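Local coordinates for protein Epf (Streptococcus pyogenes, PDB 4ES8) that serves as a cell-surface adhesin that attaches to cells through an N-terminal domain containing a carbohydrate-binding module, at residues W67-Y77 with A86-Y97. Residues are numbered along the deposited sequence; the frame is centred on the assembly and turned at random.
Sequences WREHNEVKDSY and AARYKTSTTAPY. With ACT (acetate ion), chain E.
The guanidinium of Arg88 lies over one face of the Trp67 indole, the planes 29° apart and CZ of Arg88 3.9 Å from the centroid of the five-membered ring of Trp67, a cation-pi stack. Arg88 CB covers the six-membered ring in a CH-pi contact, while CG, anti to the backbone N (chi1 166°), starts the chain that carries the guanidinium across the indole. An acetate ion, probably from the crystallisation liquor, sits at the edge of the guanidinium and over the Tyr77 ring, whose opposite face rests on Glu69 CA. Its OXT accepts from Arg88 NH1 and, at 2.8 Å, from Lys90 NZ; Lys90 bends twice to get there, its CG and CD crossing obliquely by CD1 and CE1 of Tyr77. Asp203 pairs with Arg88 NE and Asp201 with Lys90 NZ, so both cations have carboxylate partners within the protein.

On the other side of the hairpin from Tyr77 and Arg88, Ser76 OG is hydrogen-bonded to Tyr97 OH at 2.8 Å at the edge of the phenol ring, and water 2, bound to Asp75 OD2, lies over one face. His70 ND1 donates in its ring plane to the syn lone pair of Asp75 OD1 (2.7 Å), an oxygen also gripped from above the carboxylate plane by Ser76 N.

Tyr77 and Arg88 exchange two backbone hydrogen bonds, and Lys90, the first residue of a type I turn that ends at Thr93, donates its N to Asp75 O at 2.9 Å. This is an antiparallel beta hairpin, strands 76-80 and 84-89, extended by strand 68-69 at one border of a seven-stranded antiparallel sheet in the adhesin domain.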
loop_
_atom_site.group_PDB
_atom_site.type_symbol
_atom_site.label_atom_id
_atom_site.label_comp_id
_atom_site.label_asym_id
_atom_site.label_seq_id
_atom_site.Cartn_x
_atom_site.Cartn_y
_atom_site.Cartn_z
ATOM N N TRP A 67 22.412 -18.500 -5.726
ATOM C CA TRP A 67 21.563 -19.373 -4.921
ATOM C C TRP A 67 22.173 -19.626 -3.549
ATOM O O TRP A 67 23.335 -20.027 -3.455
ATOM C CB TRP A 67 21.330 -20.715 -5.606
ATOM C CG TRP A 67 20.489 -20.618 -6.837
ATOM C CD1 TRP A 67 20.915 -20.662 -8.137
ATOM C CD2 TRP A 67 19.068 -20.443 -6.882
ATOM N NE1 TRP A 67 19.835 -20.561 -8.989
ATOM C CE2 TRP A 67 18.692 -20.408 -8.245
ATOM C CE3 TRP A 67 18.067 -20.334 -5.896
ATOM C CZ2 TRP A 67 17.363 -20.235 -8.649
ATOM C CZ3 TRP A 67 16.759 -20.134 -6.298
ATOM C CH2 TRP A 67 16.410 -20.118 -7.659
ATOM N N ARG A 68 21.375 -19.402 -2.512
ATOM C CA ARG A 68 21.787 -19.568 -1.108
ATOM C C ARG A 68 21.014 -20.710 -0.458
ATOM O O ARG A 68 19.771 -20.684 -0.431
ATOM C CB ARG A 68 21.549 -18.258 -0.309
ATOM C CG ARG A 68 22.187 -16.994 -0.901
ATOM C CD ARG A 68 23.616 -16.718 -0.400
ATOM N NE ARG A 68 24.561 -17.792 -0.737
ATOM C CZ ARG A 68 25.260 -17.854 -1.866
ATOM N NH1 ARG A 68 25.105 -16.926 -2.805
ATOM N NH2 ARG A 68 26.118 -18.849 -2.067
ATOM N N GLU A 69 21.727 -21.684 0.092
ATOM C CA GLU A 69 21.085 -22.850 0.705
ATOM C C GLU A 69 20.364 -22.527 2.015
ATOM O O GLU A 69 20.836 -21.693 2.811
ATOM C CB GLU A 69 22.101 -23.983 0.987
ATOM C CG GLU A 69 23.148 -23.680 2.061
ATOM C CD GLU A 69 24.482 -24.386 1.886
ATOM O OE1 GLU A 69 25.054 -24.348 0.773
ATOM O OE2 GLU A 69 24.947 -24.997 2.869
ATOM N N HIS A 70 19.254 -23.241 2.256
ATOM C CA HIS A 70 18.607 -23.236 3.579
ATOM C C HIS A 70 19.655 -23.828 4.541
ATOM O O HIS A 70 20.149 -24.943 4.289
ATOM C CB HIS A 70 17.333 -24.104 3.547
ATOM C CG HIS A 70 16.434 -23.920 4.731
ATOM N ND1 HIS A 70 15.306 -24.705 4.904
ATOM C CD2 HIS A 70 16.547 -23.070 5.785
ATOM C CE1 HIS A 70 14.746 -24.280 6.030
ATOM N NE2 HIS A 70 15.438 -23.284 6.575
ATOM N N ASN A 71 20.070 -23.060 5.568
ATOM C CA ASN A 71 21.170 -23.469 6.441
ATOM C C ASN A 71 21.011 -24.907 6.926
ATOM O O ASN A 71 19.951 -25.267 7.421
ATOM C CB ASN A 71 21.287 -22.527 7.613
ATOM C CG ASN A 71 22.619 -22.682 8.285
ATOM O OD1 ASN A 71 23.665 -22.544 7.649
ATOM N ND2 ASN A 71 22.592 -23.066 9.553
ATOM N N GLU A 72 22.095 -25.714 6.775
ATOM C CA GLU A 72 22.217 -27.119 7.213
ATOM C C GLU A 72 21.370 -28.117 6.387
ATOM O O GLU A 72 21.920 -29.060 5.810
ATOM C CB GLU A 72 21.853 -27.309 8.715
ATOM C CG GLU A 72 22.563 -26.394 9.703
ATOM C CD GLU A 72 22.183 -26.575 11.165
ATOM O OE1 GLU A 72 21.000 -26.353 11.524
ATOM O OE2 GLU A 72 23.095 -26.883 11.965
ATOM N N VAL A 73 20.055 -27.880 6.300
ATOM C CA VAL A 73 19.120 -28.807 5.666
ATOM C C VAL A 73 19.224 -28.777 4.119
ATOM O O VAL A 73 19.106 -29.846 3.511
ATOM C CB VAL A 73 17.676 -28.619 6.196
ATOM C CG1 VAL A 73 17.152 -27.205 5.984
ATOM C CG2 VAL A 73 16.713 -29.678 5.670
ATOM N N LYS A 74 19.456 -27.597 3.489
ATOM C CA LYS A 74 19.658 -27.513 2.027
ATOM C C LYS A 74 18.482 -28.123 1.207
ATOM O O LYS A 74 18.697 -28.641 0.090
ATOM C CB LYS A 74 20.998 -28.200 1.603
ATOM C CG LYS A 74 22.218 -27.752 2.398
ATOM C CD LYS A 74 23.495 -28.381 1.841
ATOM C CE LYS A 74 24.405 -28.885 2.926
ATOM N NZ LYS A 74 25.635 -29.505 2.353
ATOM N N ASP A 75 17.242 -28.006 1.715
ATOM C CA ASP A 75 16.047 -28.475 1.000
ATOM C C ASP A 75 15.619 -27.415 -0.020
ATOM O O ASP A 75 15.300 -27.749 -1.163
ATOM C CB ASP A 75 14.890 -28.819 1.958
ATOM C CG ASP A 75 14.623 -27.832 3.084
ATOM O OD1 ASP A 75 15.317 -26.778 3.140
ATOM O OD2 ASP A 75 13.723 -28.105 3.909
ATOM N N SER A 76 15.680 -26.140 0.368
ATOM C CA SER A 76 15.378 -25.045 -0.530
ATOM C C SER A 76 16.594 -24.149 -0.639
ATOM O O SER A 76 17.427 -24.101 0.284
ATOM C CB SER A 76 14.155 -24.255 -0.046
ATOM O OG SER A 76 14.269 -23.935 1.340
ATOM N N TYR A 77 16.743 -23.502 -1.798
ATOM C CA TYR A 77 17.722 -22.456 -2.030
ATOM C C TYR A 77 16.949 -21.230 -2.417
ATOM O O TYR A 77 15.855 -21.351 -2.980
ATOM C CB TYR A 77 18.716 -22.837 -3.164
ATOM C CG TYR A 77 19.750 -23.873 -2.771
ATOM C CD1 TYR A 77 19.376 -25.175 -2.435
ATOM C CD2 TYR A 77 21.108 -23.571 -2.800
ATOM C CE1 TYR A 77 20.333 -26.134 -2.076
ATOM C CE2 TYR A 77 22.071 -24.524 -2.464
ATOM C CZ TYR A 77 21.678 -25.800 -2.103
ATOM O OH TYR A 77 22.642 -26.727 -1.742
ATOM N N ALA A 86 13.735 -15.352 -5.988
ATOM C CA ALA A 86 13.385 -16.689 -6.446
ATOM C C ALA A 86 13.656 -17.763 -5.419
ATOM O O ALA A 86 14.543 -17.604 -4.568
ATOM C CB ALA A 86 14.199 -17.007 -7.708
ATOM N N ALA A 87 12.895 -18.874 -5.539
ATOM C CA ALA A 87 13.076 -20.063 -4.705
ATOM C C ALA A 87 13.332 -21.268 -5.575
ATOM O O ALA A 87 12.806 -21.352 -6.699
ATOM C CB ALA A 87 11.841 -20.309 -3.847
ATOM N N ARG A 88 14.125 -22.203 -5.050
ATOM C CA ARG A 88 14.447 -23.471 -5.699
ATOM C C ARG A 88 14.165 -24.565 -4.704
ATOM O O ARG A 88 14.660 -24.497 -3.570
ATOM C CB ARG A 88 15.912 -23.518 -6.158
ATOM C CG ARG A 88 16.378 -24.931 -6.534
ATOM C CD ARG A 88 17.737 -24.924 -7.215
ATOM N NE ARG A 88 17.653 -24.291 -8.519
ATOM C CZ ARG A 88 18.709 -23.942 -9.243
ATOM N NH1 ARG A 88 19.940 -24.242 -8.828
ATOM N NH2 ARG A 88 18.547 -23.331 -10.406
ATOM N N TYR A 89 13.353 -25.543 -5.094
ATOM C CA TYR A 89 13.054 -26.723 -4.254
ATOM C C TYR A 89 13.901 -27.902 -4.749
ATOM O O TYR A 89 13.904 -28.208 -5.952
ATOM C CB TYR A 89 11.566 -27.078 -4.298
ATOM C CG TYR A 89 10.679 -25.988 -3.756
ATOM C CD1 TYR A 89 10.253 -24.937 -4.568
ATOM C CD2 TYR A 89 10.297 -25.976 -2.415
ATOM C CE1 TYR A 89 9.451 -23.912 -4.066
ATOM C CE2 TYR A 89 9.486 -24.967 -1.908
ATOM C CZ TYR A 89 9.063 -23.939 -2.737
ATOM O OH TYR A 89 8.263 -22.945 -2.236
ATOM N N LYS A 90 14.670 -28.516 -3.846
ATOM C CA LYS A 90 15.547 -29.632 -4.197
ATOM C C LYS A 90 14.848 -30.959 -3.995
ATOM O O LYS A 90 13.869 -31.042 -3.265
ATOM C CB LYS A 90 16.843 -29.594 -3.340
ATOM C CG LYS A 90 17.584 -28.248 -3.370
ATOM C CD LYS A 90 18.264 -27.967 -4.704
ATOM C CE LYS A 90 19.465 -28.870 -4.940
ATOM N NZ LYS A 90 20.135 -28.572 -6.251
ATOM N N THR A 91 15.411 -32.042 -4.568
ATOM C CA THR A 91 14.829 -33.369 -4.416
ATOM C C THR A 91 14.815 -33.832 -2.944
ATOM O O THR A 91 14.018 -34.705 -2.612
ATOM C CB THR A 91 15.574 -34.418 -5.279
ATOM O OG1 THR A 91 16.921 -34.498 -4.841
ATOM C CG2 THR A 91 15.539 -34.100 -6.757
ATOM N N SER A 92 15.706 -33.286 -2.091
ATOM C CA SER A 92 15.751 -33.696 -0.678
ATOM C C SER A 92 14.622 -33.049 0.152
ATOM O O SER A 92 14.439 -33.417 1.316
ATOM C CB SER A 92 17.109 -33.363 -0.079
ATOM O OG SER A 92 17.380 -31.980 -0.181
ATOM N N THR A 93 13.859 -32.089 -0.438
ATOM C CA THR A 93 12.728 -31.441 0.240
ATOM C C THR A 93 11.746 -32.478 0.754
ATOM O O THR A 93 11.417 -33.413 0.023
ATOM C CB THR A 93 11.977 -30.527 -0.774
ATOM O OG1 THR A 93 12.835 -29.473 -1.209
ATOM C CG2 THR A 93 10.708 -29.897 -0.193
ATOM N N THR A 94 11.249 -32.303 1.993
ATOM C CA THR A 94 10.180 -33.134 2.522
ATOM C C THR A 94 8.888 -32.416 2.228
ATOM O O THR A 94 8.646 -31.341 2.779
ATOM C CB THR A 94 10.357 -33.411 4.024
ATOM O OG1 THR A 94 11.601 -34.084 4.230
ATOM C CG2 THR A 94 9.184 -34.240 4.614
ATOM N N ALA A 95 8.055 -32.999 1.381
ATOM C CA ALA A 95 6.822 -32.355 0.983
ATOM C C ALA A 95 5.635 -32.797 1.832
ATOM O O ALA A 95 5.646 -33.933 2.326
ATOM C CB ALA A 95 6.552 -32.638 -0.492
ATOM N N PRO A 96 4.583 -31.956 1.982
ATOM C CA PRO A 96 4.476 -30.572 1.471
ATOM C C PRO A 96 5.423 -29.620 2.201
ATOM O O PRO A 96 5.757 -29.823 3.376
ATOM C CB PRO A 96 3.000 -30.191 1.711
ATOM C CG PRO A 96 2.311 -31.452 2.212
ATOM C CD PRO A 96 3.392 -32.331 2.769
ATOM N N TYR A 97 5.877 -28.596 1.476
ATOM C CA TYR A 97 6.837 -27.631 2.002
ATOM C C TYR A 97 6.656 -26.318 1.271
ATOM O O TYR A 97 6.432 -26.324 0.058
ATOM C CB TYR A 97 8.244 -28.185 1.797
ATOM C CG TYR A 97 9.365 -27.264 2.207
ATOM C CD1 TYR A 97 9.722 -27.123 3.542
ATOM C CD2 TYR A 97 10.140 -26.609 1.250
ATOM C CE1 TYR A 97 10.797 -26.320 3.920
ATOM C CE2 TYR A 97 11.185 -25.771 1.618
ATOM C CZ TYR A 97 11.517 -25.637 2.957
ATOM O OH TYR A 97 12.581 -24.857 3.341
HETATM C C ACT E . 22.154 -25.560 -6.138
HETATM O O ACT E . 22.885 -26.316 -5.462
HETATM O OXT ACT E . 21.117 -25.993 -6.695
HETATM C CH3 ACT E . 22.649 -24.142 -6.378
HETATM O O HOH W 1 17.195 -31.444 2.414
HETATM O O HOH W 2 11.720 -29.737 3.380
#